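Local coordinates for succinate-semialdehyde dehydrogenase (Synechococcus, PDB 3VZ3), which probably catalyses the NADP-dependent oxidation of succinic semialdehyde to succinate, as a member of the aldehyde dehydrogenase family, at residues I358-L363 with A383-F388; A205-S210 with L230-S235; G305-E310 with Y342-T347. The protein carries 1 engineered substitution. One frame throughout, in Å; residues are numbered along the deposited sequence.

Contact 1. Residues I358-L363 with A383-F388; sequences ILQEEL and ANDIPF. With NAP (NADP nicotinamide-adenine-dinucleotide phosphate), chain D.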
loop_
_atom_site.group_PDB
_atom_site.type_symbol
_atom_site.label_atom_id
_atom_site.label_comp_id
_atom_site.label_asym_id
_atom_site.label_seq_id
_atom_site.Cartn_x
_atom_site.Cartn_y
_atom_site.Cartn_z
ATOM N N ILE A 358 8.640 20.628 22.189
ATOM C CA ILE A 358 7.356 19.965 22.432
ATOM C C ILE A 358 6.360 20.206 21.285
ATOM O O ILE A 358 5.451 19.410 21.060
ATOM C CB ILE A 358 6.760 20.407 23.803
ATOM C CG1 ILE A 358 5.705 19.398 24.285
ATOM C CG2 ILE A 358 6.268 21.864 23.740
ATOM C CD1 ILE A 358 5.260 19.629 25.733
ATOM N N LEU A 359 6.555 21.301 20.551
ATOM C CA LEU A 359 5.644 21.664 19.450
ATOM C C LEU A 359 5.560 20.588 18.364
ATOM O O LEU A 359 4.555 20.496 17.653
ATOM C CB LEU A 359 6.059 23.000 18.834
ATOM C CG LEU A 359 5.898 24.224 19.734
ATOM C CD1 LEU A 359 6.410 25.484 19.066
ATOM C CD2 LEU A 359 4.442 24.389 20.157
ATOM N N GLN A 360 6.610 19.777 18.255
ATOM C CA GLN A 360 6.712 18.742 17.225
ATOM C C GLN A 360 6.446 17.323 17.754
ATOM O O GLN A 360 6.507 16.345 16.981
ATOM C CB GLN A 360 8.111 18.777 16.584
ATOM C CG GLN A 360 8.485 20.105 15.924
ATOM C CD GLN A 360 7.484 20.525 14.872
ATOM O OE1 GLN A 360 6.881 21.602 14.957
ATOM N NE2 GLN A 360 7.279 19.666 13.889
ATOM N N GLU A 361 6.171 17.210 19.057
ATOM C CA GLU A 361 6.063 15.897 19.710
ATOM C C GLU A 361 4.609 15.532 19.997
ATOM O O GLU A 361 3.755 16.417 20.127
ATOM C CB GLU A 361 6.901 15.851 21.004
ATOM C CG GLU A 361 8.418 16.137 20.805
ATOM C CD GLU A 361 9.322 15.593 21.928
ATOM O OE1 GLU A 361 8.902 14.681 22.674
ATOM O OE2 GLU A 361 10.478 16.077 22.052
ATOM N N GLU A 362 4.335 14.231 20.078
ATOM C CA GLU A 362 3.009 13.733 20.456
ATOM C C GLU A 362 2.906 13.631 21.971
ATOM O O GLU A 362 3.749 12.986 22.606
ATOM C CB GLU A 362 2.727 12.370 19.842
ATOM C CG GLU A 362 1.375 11.796 20.246
ATOM C CD GLU A 362 1.016 10.504 19.522
ATOM O OE1 GLU A 362 1.947 9.719 19.205
ATOM O OE2 GLU A 362 -0.190 10.273 19.277
ATOM N N LEU A 363 1.885 14.276 22.537
ATOM C CA LEU A 363 1.641 14.229 23.983
ATOM C C LEU A 363 0.595 13.161 24.295
ATOM O O LEU A 363 -0.600 13.393 24.164
ATOM C CB LEU A 363 1.226 15.612 24.511
ATOM C CG LEU A 363 2.242 16.759 24.308
ATOM C CD1 LEU A 363 1.844 17.970 25.141
ATOM C CD2 LEU A 363 3.681 16.347 24.650
ATOM N N ALA A 383 -1.693 24.385 12.227
ATOM C CA ALA A 383 -2.307 23.057 12.317
ATOM C C ALA A 383 -1.442 22.038 11.571
ATOM O O ALA A 383 -1.299 20.893 12.016
ATOM C CB ALA A 383 -3.681 23.083 11.705
ATOM N N ASN A 384 -0.880 22.471 10.444
ATOM C CA ASN A 384 -0.110 21.583 9.572
ATOM C C ASN A 384 1.390 21.523 9.900
ATOM O O ASN A 384 2.140 20.713 9.306
ATOM C CB ASN A 384 -0.302 21.976 8.104
ATOM C CG ASN A 384 -1.707 21.712 7.589
ATOM O OD1 ASN A 384 -2.449 20.911 8.141
ATOM N ND2 ASN A 384 -2.071 22.399 6.516
ATOM N N ASP A 385 1.832 22.357 10.843
ATOM C CA ASP A 385 3.269 22.490 11.164
ATOM C C ASP A 385 3.736 21.407 12.135
ATOM O O ASP A 385 4.255 21.707 13.223
ATOM C CB ASP A 385 3.559 23.876 11.748
ATOM C CG ASP A 385 5.063 24.163 11.899
ATOM O OD1 ASP A 385 5.879 23.615 11.120
ATOM O OD2 ASP A 385 5.426 24.938 12.819
ATOM N N ILE A 386 3.508 20.155 11.734
ATOM C CA ILE A 386 3.843 18.961 12.495
ATOM C C ILE A 386 4.276 17.862 11.503
ATOM O O ILE A 386 3.967 17.950 10.302
ATOM C CB ILE A 386 2.665 18.458 13.350
ATOM C CG1 ILE A 386 1.379 18.380 12.501
ATOM C CG2 ILE A 386 2.483 19.356 14.587
ATOM C CD1 ILE A 386 0.263 17.515 13.101
ATOM N N PRO A 387 5.048 16.864 11.981
ATOM C CA PRO A 387 5.366 15.754 11.074
ATOM C C PRO A 387 4.185 14.821 10.811
ATOM O O PRO A 387 4.171 14.131 9.785
ATOM C CB PRO A 387 6.505 15.008 11.787
ATOM C CG PRO A 387 6.397 15.385 13.206
ATOM C CD PRO A 387 5.753 16.753 13.274
ATOM N N PHE A 388 3.206 14.836 11.713
ATOM C CA PHE A 388 2.064 13.919 11.663
ATOM C C PHE A 388 0.953 14.472 10.773
ATOM O O PHE A 388 1.007 15.623 10.308
ATOM C CB PHE A 388 1.496 13.705 13.074
ATOM C CG PHE A 388 2.537 13.469 14.131
ATOM C CD1 PHE A 388 3.148 12.228 14.272
ATOM C CD2 PHE A 388 2.891 14.501 14.999
ATOM C CE1 PHE A 388 4.115 12.020 15.263
ATOM C CE2 PHE A 388 3.842 14.308 15.987
ATOM C CZ PHE A 388 4.455 13.076 16.126
HETATM P PA NAP D . 4.425 1.058 20.209
HETATM O O1A NAP D . 5.562 1.088 21.167
HETATM O O2A NAP D . 4.779 1.397 18.811
HETATM O O5B NAP D . 3.737 -0.404 20.301
HETATM C C5B NAP D . 2.783 -0.843 19.352
HETATM C C4B NAP D . 3.092 -2.306 19.030
HETATM O O4B NAP D . 4.331 -2.396 18.333
HETATM C C3B NAP D . 3.258 -3.175 20.269
HETATM O O3B NAP D . 2.723 -4.441 19.945
HETATM C C2B NAP D . 4.767 -3.246 20.466
HETATM O O2B NAP D . 5.201 -4.418 21.112
HETATM C C1B NAP D . 5.227 -3.256 19.022
HETATM N N9A NAP D . 6.601 -2.788 18.753
HETATM C C8A NAP D . 7.349 -1.823 19.391
HETATM N N7A NAP D . 8.551 -1.733 18.748
HETATM C C5A NAP D . 8.562 -2.619 17.718
HETATM C C6A NAP D . 9.506 -2.946 16.746
HETATM N N6A NAP D . 10.690 -2.331 16.714
HETATM N N1A NAP D . 9.208 -3.919 15.807
HETATM C C2A NAP D . 7.982 -4.568 15.819
HETATM N N3A NAP D . 7.048 -4.240 16.787
HETATM C C4A NAP D . 7.339 -3.281 17.713
HETATM O O3 NAP D . 3.230 2.047 20.637
HETATM P PN NAP D . 2.916 2.839 22.001
HETATM O O1N NAP D . 3.289 1.985 23.150
HETATM O O2N NAP D . 3.516 4.199 21.893
HETATM O O5D NAP D . 1.313 2.923 21.828
HETATM C C5D NAP D . 0.695 4.160 21.527
HETATM C C4D NAP D . 0.877 4.583 20.074
HETATM O O4D NAP D . -0.120 3.987 19.281
HETATM C C3D NAP D . 0.695 6.084 19.873
HETATM O O3D NAP D . 1.922 6.778 19.868
HETATM C C2D NAP D . 0.064 6.199 18.512
HETATM O O2D NAP D . 1.125 6.508 17.646
HETATM C C1D NAP D . -0.391 4.800 18.152
HETATM N N1N NAP D . -1.799 4.631 17.727
HETATM C C2N NAP D . -2.218 4.919 16.444
HETATM C C3N NAP D . -3.560 4.724 16.092
HETATM C C7N NAP D . -4.100 4.937 14.700
HETATM O O7N NAP D . -5.304 4.277 14.346
HETATM N N7N NAP D . -3.467 5.730 13.834
HETATM C C4N NAP D . -4.441 4.216 17.034
HETATM C C5N NAP D . -3.997 3.898 18.313
HETATM C C6N NAP D . -2.667 4.104 18.647
HETATM P P2B NAP D . 5.772 -4.409 22.631
HETATM O O1X NAP D . 6.209 -5.822 22.932
HETATM O O2X NAP D . 4.684 -3.952 23.566
HETATM O O3X NAP D . 6.931 -3.421 22.673
#

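Contact 2. Residues A205-S210 with L230-S235; sequences ATLTGS and LELGGS. With NAP (NADP nicotinamide-adenine-dinucleotide phosphate), chain D.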
loop_
_atom_site.group_PDB
_atom_site.type_symbol
_atom_site.label_atom_id
_atom_site.label_comp_id
_atom_site.label_asym_id
_atom_site.label_seq_id
_atom_site.Cartn_x
_atom_site.Cartn_y
_atom_site.Cartn_z
ATOM N N ALA A 205 1.334 -7.390 6.258
ATOM C CA ALA A 205 1.372 -6.991 7.664
ATOM C C ALA A 205 0.731 -5.632 7.881
ATOM O O ALA A 205 0.813 -4.738 7.039
ATOM C CB ALA A 205 2.805 -6.977 8.153
ATOM N N THR A 206 0.113 -5.481 9.044
ATOM C CA THR A 206 -0.470 -4.206 9.453
ATOM C C THR A 206 0.055 -3.859 10.837
ATOM O O THR A 206 0.249 -4.751 11.656
ATOM C CB THR A 206 -2.023 -4.262 9.391
ATOM O OG1 THR A 206 -2.569 -2.948 9.539
ATOM C CG2 THR A 206 -2.652 -5.219 10.434
ATOM N N LEU A 207 0.292 -2.572 11.092
ATOM C CA LEU A 207 0.707 -2.167 12.426
ATOM C C LEU A 207 -0.011 -0.888 12.828
ATOM O O LEU A 207 -0.062 0.076 12.062
ATOM C CB LEU A 207 2.234 -1.972 12.521
ATOM C CG LEU A 207 2.845 -1.593 13.893
ATOM C CD1 LEU A 207 4.228 -2.194 14.074
ATOM C CD2 LEU A 207 2.901 -0.065 14.134
ATOM N N THR A 208 -0.553 -0.905 14.040
ATOM C CA THR A 208 -1.051 0.300 14.691
ATOM C C THR A 208 -0.170 0.544 15.913
ATOM O O THR A 208 0.063 -0.374 16.703
ATOM C CB THR A 208 -2.512 0.140 15.106
ATOM O OG1 THR A 208 -3.294 -0.090 13.929
ATOM C CG2 THR A 208 -3.007 1.415 15.739
ATOM N N GLY A 209 0.347 1.759 16.045
ATOM C CA GLY A 209 1.330 2.033 17.087
ATOM C C GLY A 209 2.118 3.294 16.789
ATOM O O GLY A 209 1.596 4.231 16.206
ATOM N N SER A 210 3.380 3.310 17.187
ATOM C CA SER A 210 4.189 4.501 17.027
ATOM C C SER A 210 5.175 4.339 15.880
ATOM O O SER A 210 5.345 3.231 15.339
ATOM C CB SER A 210 4.886 4.817 18.342
ATOM O OG SER A 210 3.918 5.305 19.275
ATOM N N LEU A 230 -0.105 1.158 7.805
ATOM C CA LEU A 230 0.391 1.692 9.064
ATOM C C LEU A 230 -0.548 2.757 9.589
ATOM O O LEU A 230 -0.864 3.717 8.882
ATOM C CB LEU A 230 1.768 2.316 8.882
ATOM C CG LEU A 230 2.930 1.433 8.444
ATOM C CD1 LEU A 230 4.166 2.273 8.286
ATOM C CD2 LEU A 230 3.160 0.324 9.474
ATOM N N GLU A 231 -0.934 2.605 10.849
ATOM C CA GLU A 231 -1.760 3.589 11.542
ATOM C C GLU A 231 -0.931 4.059 12.738
ATOM O O GLU A 231 -0.805 3.335 13.727
ATOM C CB GLU A 231 -3.060 2.943 12.022
ATOM C CG GLU A 231 -4.001 2.397 10.909
ATOM C CD GLU A 231 -5.031 3.400 10.384
ATOM O OE1 GLU A 231 -5.153 4.534 10.921
ATOM O OE2 GLU A 231 -5.732 3.034 9.412
ATOM N N LEU A 232 -0.344 5.252 12.644
ATOM C CA LEU A 232 0.588 5.678 13.675
ATOM C C LEU A 232 0.065 6.849 14.518
ATOM O O LEU A 232 -1.154 7.040 14.643
ATOM C CB LEU A 232 1.982 5.943 13.091
ATOM C CG LEU A 232 2.511 4.846 12.132
ATOM C CD1 LEU A 232 3.862 5.250 11.539
ATOM C CD2 LEU A 232 2.588 3.485 12.833
ATOM N N GLY A 233 0.983 7.620 15.079
ATOM C CA GLY A 233 0.599 8.696 15.997
ATOM C C GLY A 233 0.078 9.949 15.335
ATOM O O GLY A 233 0.121 10.093 14.114
ATOM N N GLY A 234 -0.421 10.860 16.161
ATOM C CA GLY A 234 -0.906 12.140 15.664
ATOM C C GLY A 234 -0.627 13.229 16.677
ATOM O O GLY A 234 -0.383 12.952 17.845
ATOM N N SER A 235 -0.639 14.469 16.212
ATOM C CA SER A 235 -0.750 15.620 17.115
ATOM C C SER A 235 -1.858 16.499 16.567
ATOM O O SER A 235 -1.619 17.612 16.073
ATOM C CB SER A 235 0.580 16.369 17.265
ATOM O OG SER A 235 0.419 17.441 18.186
HETATM P PA NAP D . 4.425 1.058 20.209
HETATM O O1A NAP D . 5.562 1.088 21.167
HETATM O O2A NAP D . 4.779 1.397 18.811
HETATM O O5B NAP D . 3.737 -0.404 20.301
HETATM C C5B NAP D . 2.783 -0.843 19.352
HETATM C C4B NAP D . 3.092 -2.306 19.030
HETATM O O4B NAP D . 4.331 -2.396 18.333
HETATM C C3B NAP D . 3.258 -3.175 20.269
HETATM O O3B NAP D . 2.723 -4.441 19.945
HETATM C C2B NAP D . 4.767 -3.246 20.466
HETATM O O2B NAP D . 5.201 -4.418 21.112
HETATM C C1B NAP D . 5.227 -3.256 19.022
HETATM N N9A NAP D . 6.601 -2.788 18.753
HETATM C C8A NAP D . 7.349 -1.823 19.391
HETATM N N7A NAP D . 8.551 -1.733 18.748
HETATM C C5A NAP D . 8.562 -2.619 17.718
HETATM C C6A NAP D . 9.506 -2.946 16.746
HETATM N N6A NAP D . 10.690 -2.331 16.714
HETATM N N1A NAP D . 9.208 -3.919 15.807
HETATM C C2A NAP D . 7.982 -4.568 15.819
HETATM N N3A NAP D . 7.048 -4.240 16.787
HETATM C C4A NAP D . 7.339 -3.281 17.713
HETATM O O3 NAP D . 3.230 2.047 20.637
HETATM P PN NAP D . 2.916 2.839 22.001
HETATM O O1N NAP D . 3.289 1.985 23.150
HETATM O O2N NAP D . 3.516 4.199 21.893
HETATM O O5D NAP D . 1.313 2.923 21.828
HETATM C C5D NAP D . 0.695 4.160 21.527
HETATM C C4D NAP D . 0.877 4.583 20.074
HETATM O O4D NAP D . -0.120 3.987 19.281
HETATM C C3D NAP D . 0.695 6.084 19.873
HETATM O O3D NAP D . 1.922 6.778 19.868
HETATM C C2D NAP D . 0.064 6.199 18.512
HETATM O O2D NAP D . 1.125 6.508 17.646
HETATM C C1D NAP D . -0.391 4.800 18.152
HETATM N N1N NAP D . -1.799 4.631 17.727
HETATM C C2N NAP D . -2.218 4.919 16.444
HETATM C C3N NAP D . -3.560 4.724 16.092
HETATM C C7N NAP D . -4.100 4.937 14.700
HETATM O O7N NAP D . -5.304 4.277 14.346
HETATM N N7N NAP D . -3.467 5.730 13.834
HETATM C C4N NAP D . -4.441 4.216 17.034
HETATM C C5N NAP D . -3.997 3.898 18.313
HETATM C C6N NAP D . -2.667 4.104 18.647
HETATM P P2B NAP D . 5.772 -4.409 22.631
HETATM O O1X NAP D . 6.209 -5.822 22.932
HETATM O O2X NAP D . 4.684 -3.952 23.566
HETATM O O3X NAP D . 6.931 -3.421 22.673
#

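Contact 3. Residues G305-E310 with Y342-T347; sequences GPLATE and YFYPPT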
loop_
_atom_site.group_PDB
_atom_site.type_symbol
_atom_site.label_atom_id
_atom_site.label_comp_id
_atom_site.label_asym_id
_atom_site.label_seq_id
_atom_site.Cartn_x
_atom_site.Cartn_y
_atom_site.Cartn_z
ATOM N N GLY A 305 -8.121 7.909 34.696
ATOM C CA GLY A 305 -7.360 6.862 35.369
ATOM C C GLY A 305 -5.866 7.111 35.214
ATOM O O GLY A 305 -5.451 8.158 34.679
ATOM N N PRO A 306 -5.042 6.127 35.619
ATOM C CA PRO A 306 -3.594 6.284 35.497
ATOM C C PRO A 306 -3.182 6.125 34.041
ATOM O O PRO A 306 -3.922 5.525 33.259
ATOM C CB PRO A 306 -3.046 5.105 36.310
ATOM C CG PRO A 306 -4.108 4.030 36.162
ATOM C CD PRO A 306 -5.426 4.787 36.108
ATOM N N LEU A 307 -2.012 6.649 33.675
ATOM C CA LEU A 307 -1.419 6.326 32.383
ATOM C C LEU A 307 -1.027 4.837 32.368
ATOM O O LEU A 307 -0.896 4.214 33.420
ATOM C CB LEU A 307 -0.221 7.229 32.080
ATOM C CG LEU A 307 -0.537 8.722 32.026
ATOM C CD1 LEU A 307 0.777 9.525 31.857
ATOM C CD2 LEU A 307 -1.533 9.029 30.906
ATOM N N ALA A 308 -0.852 4.269 31.174
ATOM C CA ALA A 308 -0.802 2.803 31.055
ATOM C C ALA A 308 0.440 2.139 31.645
ATOM O O ALA A 308 0.390 0.976 32.077
ATOM C CB ALA A 308 -0.974 2.386 29.607
ATOM N N THR A 309 1.563 2.848 31.622
ATOM C CA THR A 309 2.827 2.266 32.104
ATOM C C THR A 309 3.712 3.321 32.721
ATOM O O THR A 309 3.520 4.516 32.510
ATOM C CB THR A 309 3.665 1.606 30.966
ATOM O OG1 THR A 309 4.234 2.635 30.137
ATOM C CG2 THR A 309 2.811 0.665 30.100
ATOM N N GLU A 310 4.704 2.862 33.475
ATOM C CA GLU A 310 5.694 3.772 34.047
ATOM C C GLU A 310 6.428 4.592 32.960
ATOM O O GLU A 310 6.694 5.781 33.148
ATOM C CB GLU A 310 6.692 2.984 34.890
ATOM C CG GLU A 310 7.586 3.866 35.770
ATOM C CD GLU A 310 8.291 3.085 36.870
ATOM O OE1 GLU A 310 8.351 1.836 36.793
ATOM O OE2 GLU A 310 8.784 3.733 37.819
ATOM N N TYR A 342 0.311 5.107 38.027
ATOM C CA TYR A 342 0.997 6.000 37.088
ATOM C C TYR A 342 0.162 7.216 36.720
ATOM O O TYR A 342 -0.078 7.483 35.532
ATOM C CB TYR A 342 1.422 5.219 35.837
ATOM C CG TYR A 342 2.133 3.916 36.136
ATOM C CD1 TYR A 342 3.252 3.877 36.976
ATOM C CD2 TYR A 342 1.694 2.723 35.562
ATOM C CE1 TYR A 342 3.904 2.673 37.248
ATOM C CE2 TYR A 342 2.341 1.509 35.830
ATOM C CZ TYR A 342 3.439 1.495 36.660
ATOM O OH TYR A 342 4.059 0.279 36.892
ATOM N N PHE A 343 -0.232 7.976 37.745
ATOM C CA PHE A 343 -1.160 9.098 37.564
ATOM C C PHE A 343 -0.476 10.392 37.119
ATOM O O PHE A 343 0.530 10.825 37.717
ATOM C CB PHE A 343 -1.975 9.318 38.850
ATOM C CG PHE A 343 -3.010 8.250 39.093
ATOM C CD1 PHE A 343 -4.280 8.369 38.538
ATOM C CD2 PHE A 343 -2.708 7.116 39.854
ATOM C CE1 PHE A 343 -5.252 7.387 38.750
ATOM C CE2 PHE A 343 -3.674 6.124 40.066
ATOM C CZ PHE A 343 -4.955 6.273 39.493
ATOM N N TYR A 344 -1.028 10.981 36.063
ATOM C CA TYR A 344 -0.637 12.316 35.588
ATOM C C TYR A 344 -1.911 13.159 35.445
ATOM O O TYR A 344 -2.903 12.673 34.921
ATOM C CB TYR A 344 0.124 12.225 34.251
ATOM C CG TYR A 344 0.936 13.475 33.983
ATOM C CD1 TYR A 344 2.258 13.587 34.436
ATOM C CD2 TYR A 344 0.376 14.546 33.298
ATOM C CE1 TYR A 344 2.997 14.748 34.210
ATOM C CE2 TYR A 344 1.099 15.708 33.061
ATOM C CZ TYR A 344 2.406 15.803 33.523
ATOM O OH TYR A 344 3.111 16.963 33.291
ATOM N N PRO A 345 -1.901 14.403 35.958
ATOM C CA PRO A 345 -3.132 15.188 35.997
ATOM C C PRO A 345 -3.435 15.863 34.672
ATOM O O PRO A 345 -2.510 16.114 33.896
ATOM C CB PRO A 345 -2.819 16.260 37.042
ATOM C CG PRO A 345 -1.354 16.521 36.853
ATOM C CD PRO A 345 -0.764 15.141 36.534
ATOM N N PRO A 346 -4.726 16.156 34.414
ATOM C CA PRO A 346 -5.071 17.055 33.318
ATOM C C PRO A 346 -4.221 18.329 33.400
ATOM O O PRO A 346 -4.092 18.937 34.474
ATOM C CB PRO A 346 -6.546 17.354 33.574
ATOM C CG PRO A 346 -7.046 16.085 34.212
ATOM C CD PRO A 346 -5.930 15.655 35.111
ATOM N N THR A 347 -3.639 18.703 32.263
ATOM C CA THR A 347 -2.633 19.762 32.222
ATOM C C THR A 347 -2.938 20.648 31.017
ATOM O O THR A 347 -3.332 20.140 29.966
ATOM C CB THR A 347 -1.210 19.140 32.092
ATOM O OG1 THR A 347 -0.925 18.354 33.259
ATOM C CG2 THR A 347 -0.100 20.217 31.950
HETATM O O HOH W 1 -3.253 9.984 34.689
HETATM O O HOH W 2 4.804 -0.074 34.028
#

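Contact 1. Residues I358-L363 with A383-F388
Phe388 and Pro387 bring ring carbons up to the backbone of Gln360, with Gln360 O at the meeting point. The phenyl group approaches obliquely, its CE2 3.5 Å from Gln360 O, while CZ reaches 4.2 Å from Glu362 CB. Its CG stands anti to its own carbonyl carbon (chi1 -45°), which turns the ring at the opposing chain. Pro387, next to it in the chain, covers one face, with Pro387 CG 3.9 Å above the Phe388 ring and displaced toward the rim. Ile386 offers its CG2 branch to Leu359 O at 3.9 Å.

Within the segments, Glu361 N donates to Ile358 O across 3.1 Å, and Ile386 N donates to Asn384 O at 2.8 Å, closing an inverse gamma turn centred on Asp385. The touching parts run almost in the same direction, 11° apart.

The polar chemistry gathers on Glu362. An extended chain leaving with CG anti to the backbone N (chi1 178°) carries the carboxylate to the nicotinamide ribose, where Glu362 OE1 accepts from NADP O3D at 3.0 Å. OE2 forms a salt bridge with Lys269 and also accepts from Gly234 N. With an alanine here, the ribose hydroxyl would probably lose this acceptor and the Lys269 ammonium would be left without its carboxylate mate.

The contact thus divides its work: carbon surfaces set on carbonyl groups join the two loops near the surface, and one carboxylate holds the cofactor sugar, as the corresponding glutamate does in other aldehyde dehydrogenases. The Lys269 charge is likely to keep that carboxylate ionised and a good acceptor.

Contact 2. Residues A205-S210 with L230-S235
Leu207 O receives Glu231 N at 2.9 Å in a nearly straight bond (172°), and Gly209 N returns a bond to Glu231 O at 3.0 Å, so both backbone polar groups of Glu231 bond to the same parallel neighbour, either side of Thr208. The Thr208 and Glu231 side chains lie side by side, pointing the same way, Thr208 OG1 3.6 Å from Glu231 CB. Past the sheet the chains meet NADP. Leu232 O takes the carboxamide N7N at 2.8 Å, almost linearly, while Ser210 N bonds the phosphate oxygen O2A at 2.9 Å. Ser210 OG is also hydrogen-bonded to O2N and the ribose O3D. Thr208 CG2, anti to the backbone N, lies 3.4 Å from nicotinamide C3N. A CB at Gly209 would probably collide with NADP C5B and, at this backbone conformation, with the preceding carbonyl.

Behind them, and probably helping to place them, Leu207 CB packs on Leu230 CD2 at 3.9 Å, and Leu207 crosses Leu232 at about a right angle.

This is the beta-alpha-beta crossover 202-208, 211-223, 228-231 of the cofactor-binding sheet: strand 116-130 flanks 202-208, helix 211-223 covers Leu207 and Leu230, and Ile225 of the second subunit packs on Leu230 and Leu232.

Contact 3. Residues G305-E310 with Y342-T347
Tyr342 lays one face of its ring flat over the Thr309-Glu310 peptide, with Glu310 N 3.5 Å above the ring plane over its centre and Thr309 C nearer the rim. Its CG is anti to the carbonyl carbon (chi1 -48°), which carries the phenol out over the start of helix 310-326. Leu307 O meets the same ring at the edge, in its plane. The Glu310 side chain crosses the tyrosine obliquely; Glu310 CB touches Tyr342 CE1 at 3.7 Å, and carboxylate and ring are turned only 23° apart. One water accepts from Glu310 N and makes a weak bond with Tyr342 OH, so the NH beneath the ring still finds an acceptor.

Phe343 and Pro306 form a second pair, lying side by side and pointing the same way. Pro306 CB stands 3.8 Å from the centroid of the Phe343 ring, 7° off the normal, a CH-pi contact squarely over the face. Arg339 adds a cation-pi contact to this phenyl group. Leu307 and Tyr344 are the third pair, again alongside one another, with Leu307 CD1 3.7 Å from Tyr344 CB.

Between these pairs the backbones join directly. Leu307 N donates to Tyr342 O over 2.8 Å, the donor lying well above the carbonyl plane. A second water donates to Gly305 O and accepts from Tyr344 N, completing the link where the chains do not bond directly.

The contact therefore joins the loop leading into helix 310-326 to the one leading into strand 347-350, mainly by rings laid on a peptide and a proline, while one direct bond and two waters serve the polar backbone groups. Thr309 OG1 N-caps the helix through Ile312 N, so the peptide under the Tyr342 ring is also part of the capped start of helix 310-326.

In the fold
Contacts 1 and 2 meet at the nicotinamide half of NADP, their centres 15 Å apart. Glu362 OE2 of contact 1 lies 3.2 Å from Gly234 N of contact 2, probably hydrogen-bonded, and Phe388 CD1 packs 3.7 Å from Gly233 O; the ribose O3D is gripped from both contacts. The bound 4-oxobutanoic acid lies about 6 Å from the side chain of Thr208 and about 7 Å from that of Glu362. Contact 3 stands apart, its centre 21 Å from that of contact 1 and 22 Å from that of contact 2, touching neither. Even so, the Thr309 side chain comes within about 7 Å of NADP.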